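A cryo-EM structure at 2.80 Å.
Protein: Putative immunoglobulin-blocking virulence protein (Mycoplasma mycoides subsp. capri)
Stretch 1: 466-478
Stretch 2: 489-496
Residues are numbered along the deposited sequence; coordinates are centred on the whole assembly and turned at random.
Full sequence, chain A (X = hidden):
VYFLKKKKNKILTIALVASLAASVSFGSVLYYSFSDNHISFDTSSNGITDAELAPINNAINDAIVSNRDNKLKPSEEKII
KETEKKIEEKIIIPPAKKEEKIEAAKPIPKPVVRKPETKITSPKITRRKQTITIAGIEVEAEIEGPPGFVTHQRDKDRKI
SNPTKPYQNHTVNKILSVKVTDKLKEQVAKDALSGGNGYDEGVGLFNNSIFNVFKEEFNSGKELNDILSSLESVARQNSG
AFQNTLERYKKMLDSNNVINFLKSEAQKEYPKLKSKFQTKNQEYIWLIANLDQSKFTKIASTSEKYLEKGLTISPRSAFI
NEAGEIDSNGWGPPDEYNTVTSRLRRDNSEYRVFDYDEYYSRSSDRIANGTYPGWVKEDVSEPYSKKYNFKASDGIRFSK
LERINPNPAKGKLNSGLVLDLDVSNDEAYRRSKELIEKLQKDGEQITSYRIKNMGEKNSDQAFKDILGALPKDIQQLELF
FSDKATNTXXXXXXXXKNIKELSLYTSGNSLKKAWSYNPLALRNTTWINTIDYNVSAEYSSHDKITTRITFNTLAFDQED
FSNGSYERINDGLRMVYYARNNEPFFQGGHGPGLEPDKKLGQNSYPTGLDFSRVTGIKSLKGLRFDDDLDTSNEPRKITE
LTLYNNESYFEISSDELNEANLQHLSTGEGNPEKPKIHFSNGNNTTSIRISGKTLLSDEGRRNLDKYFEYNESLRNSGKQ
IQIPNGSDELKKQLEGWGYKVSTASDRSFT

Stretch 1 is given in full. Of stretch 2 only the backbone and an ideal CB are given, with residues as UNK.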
# COMPACT_ATOMS: atom_id res chain seq x y z
N ILE A 466 -10.17 -8.46 28.99
CA ILE A 466 -10.62 -9.80 28.60
C ILE A 466 -9.56 -10.85 28.95
O ILE A 466 -9.85 -11.83 29.63
CB ILE A 466 -10.98 -9.82 27.09
CG1 ILE A 466 -12.17 -8.90 26.78
CG2 ILE A 466 -11.31 -11.25 26.62
CD1 ILE A 466 -12.30 -8.52 25.32
N LEU A 467 -8.32 -10.64 28.51
CA LEU A 467 -7.19 -11.50 28.84
C LEU A 467 -6.93 -11.54 30.36
O LEU A 467 -6.62 -12.59 30.89
CB LEU A 467 -5.95 -11.04 28.06
CG LEU A 467 -5.64 -11.81 26.75
CD1 LEU A 467 -6.85 -12.05 25.86
CD2 LEU A 467 -4.62 -11.02 25.94
N GLY A 468 -7.14 -10.43 31.07
CA GLY A 468 -7.08 -10.37 32.53
C GLY A 468 -8.23 -11.07 33.26
O GLY A 468 -8.11 -11.32 34.46
N ALA A 469 -9.35 -11.36 32.59
CA ALA A 469 -10.48 -12.10 33.16
C ALA A 469 -10.34 -13.62 33.06
O ALA A 469 -11.00 -14.35 33.80
CB ALA A 469 -11.75 -11.64 32.46
N LEU A 470 -9.50 -14.12 32.15
CA LEU A 470 -9.18 -15.54 32.00
C LEU A 470 -8.54 -16.11 33.29
O LEU A 470 -7.97 -15.34 34.07
CB LEU A 470 -8.25 -15.74 30.79
CG LEU A 470 -8.88 -15.50 29.41
CD1 LEU A 470 -7.81 -15.51 28.34
CD2 LEU A 470 -9.87 -16.60 29.08
N PRO A 471 -8.62 -17.43 33.54
CA PRO A 471 -8.04 -18.04 34.74
C PRO A 471 -6.55 -17.74 34.96
O PRO A 471 -5.80 -17.52 34.02
CB PRO A 471 -8.26 -19.54 34.58
CG PRO A 471 -9.45 -19.65 33.63
CD PRO A 471 -9.32 -18.42 32.75
N LYS A 472 -6.09 -17.77 36.22
CA LYS A 472 -4.67 -17.61 36.58
C LYS A 472 -3.78 -18.77 36.10
O LYS A 472 -2.56 -18.66 36.07
CB LYS A 472 -4.58 -17.38 38.10
CG LYS A 472 -3.22 -16.82 38.52
CD LYS A 472 -3.12 -16.33 39.97
CE LYS A 472 -3.28 -17.45 41.00
NZ LYS A 472 -2.61 -17.17 42.25
N ASP A 473 -4.41 -19.88 35.75
CA ASP A 473 -3.83 -21.15 35.35
C ASP A 473 -4.58 -21.73 34.13
O ASP A 473 -5.72 -22.16 34.23
CB ASP A 473 -3.86 -22.11 36.55
CG ASP A 473 -5.10 -22.07 37.46
OD1 ASP A 473 -5.02 -22.61 38.57
OD2 ASP A 473 -6.16 -21.52 37.13
N ILE A 474 -3.95 -21.71 32.96
CA ILE A 474 -4.56 -22.01 31.65
C ILE A 474 -3.74 -23.08 30.91
O ILE A 474 -2.53 -22.94 30.78
CB ILE A 474 -4.65 -20.75 30.77
CG1 ILE A 474 -5.39 -19.60 31.46
CG2 ILE A 474 -5.29 -21.06 29.42
CD1 ILE A 474 -5.43 -18.32 30.65
N GLN A 475 -4.39 -24.09 30.35
CA GLN A 475 -3.73 -25.10 29.52
C GLN A 475 -3.19 -24.50 28.20
O GLN A 475 -1.99 -24.48 27.99
CB GLN A 475 -4.66 -26.29 29.29
CG GLN A 475 -4.81 -27.25 30.47
CD GLN A 475 -3.61 -28.17 30.70
OE1 GLN A 475 -2.60 -28.13 30.03
NE2 GLN A 475 -3.72 -29.07 31.64
N GLN A 476 -4.07 -23.95 27.36
CA GLN A 476 -3.74 -23.35 26.06
C GLN A 476 -4.43 -22.00 25.86
O GLN A 476 -5.58 -21.81 26.24
CB GLN A 476 -4.07 -24.35 24.95
CG GLN A 476 -4.26 -23.79 23.55
CD GLN A 476 -4.25 -24.88 22.48
OE1 GLN A 476 -3.28 -25.57 22.25
NE2 GLN A 476 -5.34 -25.11 21.81
N LEU A 477 -3.73 -21.07 25.21
CA LEU A 477 -4.27 -19.83 24.68
C LEU A 477 -3.83 -19.66 23.23
O LEU A 477 -2.64 -19.53 22.99
CB LEU A 477 -3.81 -18.67 25.59
CG LEU A 477 -4.39 -17.30 25.22
CD1 LEU A 477 -5.89 -17.23 25.44
CD2 LEU A 477 -3.73 -16.23 26.06
N GLU A 478 -4.76 -19.64 22.28
CA GLU A 478 -4.49 -19.27 20.89
C GLU A 478 -5.04 -17.87 20.64
O GLU A 478 -6.24 -17.62 20.77
CB GLU A 478 -5.10 -20.27 19.89
CG GLU A 478 -4.53 -21.70 19.95
CD GLU A 478 -5.16 -22.71 18.98
OE1 GLU A 478 -5.98 -22.33 18.12
OE2 GLU A 478 -4.84 -23.92 19.04
N UNK A 489 -0.36 -5.19 22.07
CA UNK A 489 -0.12 -4.40 23.28
C UNK A 489 -0.68 -4.99 24.59
O UNK A 489 -0.31 -4.53 25.67
CB UNK A 489 -0.72 -3.01 23.08
N UNK A 490 -1.56 -5.98 24.53
CA UNK A 490 -2.10 -6.65 25.73
C UNK A 490 -1.08 -7.55 26.42
O UNK A 490 -0.34 -8.28 25.77
CB UNK A 490 -3.33 -7.48 25.35
N UNK A 491 -1.04 -7.51 27.76
CA UNK A 491 0.02 -8.10 28.59
C UNK A 491 -0.56 -9.03 29.67
O UNK A 491 -1.57 -8.70 30.30
CB UNK A 491 0.85 -6.99 29.25
N UNK A 492 0.06 -10.20 29.84
CA UNK A 492 -0.48 -11.37 30.56
C UNK A 492 0.52 -11.95 31.58
O UNK A 492 0.53 -13.14 31.84
CB UNK A 492 -0.87 -12.46 29.56
N UNK A 493 1.38 -11.10 32.15
CA UNK A 493 2.49 -11.53 33.01
C UNK A 493 2.12 -12.02 34.43
O UNK A 493 2.76 -12.93 34.93
CB UNK A 493 3.47 -10.36 33.15
N UNK A 494 1.19 -11.35 35.12
CA UNK A 494 0.97 -11.49 36.57
C UNK A 494 0.10 -12.73 36.90
O UNK A 494 -0.81 -12.69 37.73
CB UNK A 494 0.30 -10.23 37.12
N UNK A 495 0.37 -13.83 36.21
CA UNK A 495 -0.37 -15.09 36.27
C UNK A 495 0.47 -16.22 36.91
O UNK A 495 1.65 -16.04 37.21
CB UNK A 495 -0.81 -15.50 34.86
N UNK A 496 -0.11 -17.41 37.13
CA UNK A 496 0.66 -18.59 37.52
C UNK A 496 1.16 -19.37 36.30
O UNK A 496 2.32 -19.77 36.31
CB UNK A 496 -0.19 -19.50 38.41

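Stretch 2 runs past stretch 1 without regular helix or strand, and the single backbone hydrogen bond between the two lies near its C-terminal end. Position 489 is out of reach of stretch 1, which therefore sets no preference there; the residue is Ala489.

At position 490 CA-to-CB points toward stretch 1, and the ideal CB already lies 3.8 Å from CD2 of Leu467. With a methyl group so close, a small residue such as alanine, serine or threonine would suit, although a longer chain could lead off past the leucine. The residue is Ser490, whose CB packs 3.9 Å from Leu467 CD2; its hydroxyl, with chi1 in the m well, has no polar partner in stretch 1.

Position 491 points away, with extended backbone angles, and almost any side chain is compatible with stretch 1. It is Leu491.

Position 492 again points toward stretch 1, but its ideal CB stands 5.4 Å from Leu467 CD2, leaving room for further carbon atoms. Leu467 and Leu477 offer only methyl groups here, so valine, isoleucine, leucine or methionine would fit. The residue is Ile492, and its two branches divide the surface: CG2 lies 3.8 Å from Leu467 CD2, while CD1, at the end of a p, t side chain, comes within 4.2 Å of Leu477 CD2.

Position 493 is out of reach and is Ala493; its carbonyl O accepts a hydrogen bond from N of residue 495 at 2.9 Å, a tight local turn. Position 494 points sideways with nothing of stretch 1 near its CB, so the choice is free; Leu494 leads away.

At position 495 CA-to-CB points sideways, and the ideal CB is 3.8 Å from Lys472 O and 5.4 Å from Pro471 O. These carbonyls would favour a donor, yet a long chain of several kinds could lie along the turn. The residue is Glu495, with CB 3.9 Å from Lys472 O. Its OE2 remains 3.9 Å from both Leu467 O and Pro471 O, so the carboxylate covers the turn without bonding to it.

Position 496 points toward stretch 1, its ideal CB 3.4 Å from Lys472 O. Its backbone N donates a hydrogen bond to that same Lys472 O at 2.9 Å, which any residue but proline could supply. The lysine chain running alongside favours an acceptor such as Asn, Asp, Gln or Glu. The residue is Asn496: its OD1 lies 3.0 Å from Lys472 CE and 3.1 Å from Lys472 NZ.

Stretch 2 489-496: ASLIALEN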
# COMPACT_ATOMS: atom_id res chain seq x y z
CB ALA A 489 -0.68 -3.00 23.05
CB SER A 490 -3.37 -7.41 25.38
OG SER A 490 -4.32 -6.48 24.95
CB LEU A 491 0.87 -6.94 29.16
CG LEU A 491 2.04 -7.38 30.06
CD1 LEU A 491 3.25 -6.47 29.87
CD2 LEU A 491 1.66 -7.35 31.54
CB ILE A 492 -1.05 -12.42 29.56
CG1 ILE A 492 0.01 -12.99 28.59
CG2 ILE A 492 -2.23 -11.84 28.79
CD1 ILE A 492 -0.49 -13.99 27.56
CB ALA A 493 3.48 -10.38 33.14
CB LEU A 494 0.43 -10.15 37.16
CG LEU A 494 1.50 -9.15 37.60
CD1 LEU A 494 2.40 -8.66 36.48
CD2 LEU A 494 0.86 -7.92 38.23
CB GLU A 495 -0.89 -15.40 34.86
CG GLU A 495 -1.82 -14.29 34.36
CD GLU A 495 -2.80 -14.71 33.27
OE1 GLU A 495 -2.44 -15.53 32.39
OE2 GLU A 495 -3.94 -14.21 33.27
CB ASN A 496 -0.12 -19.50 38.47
CG ASN A 496 -0.02 -19.06 39.92
OD1 ASN A 496 -0.38 -17.95 40.29
ND2 ASN A 496 0.47 -19.89 40.79
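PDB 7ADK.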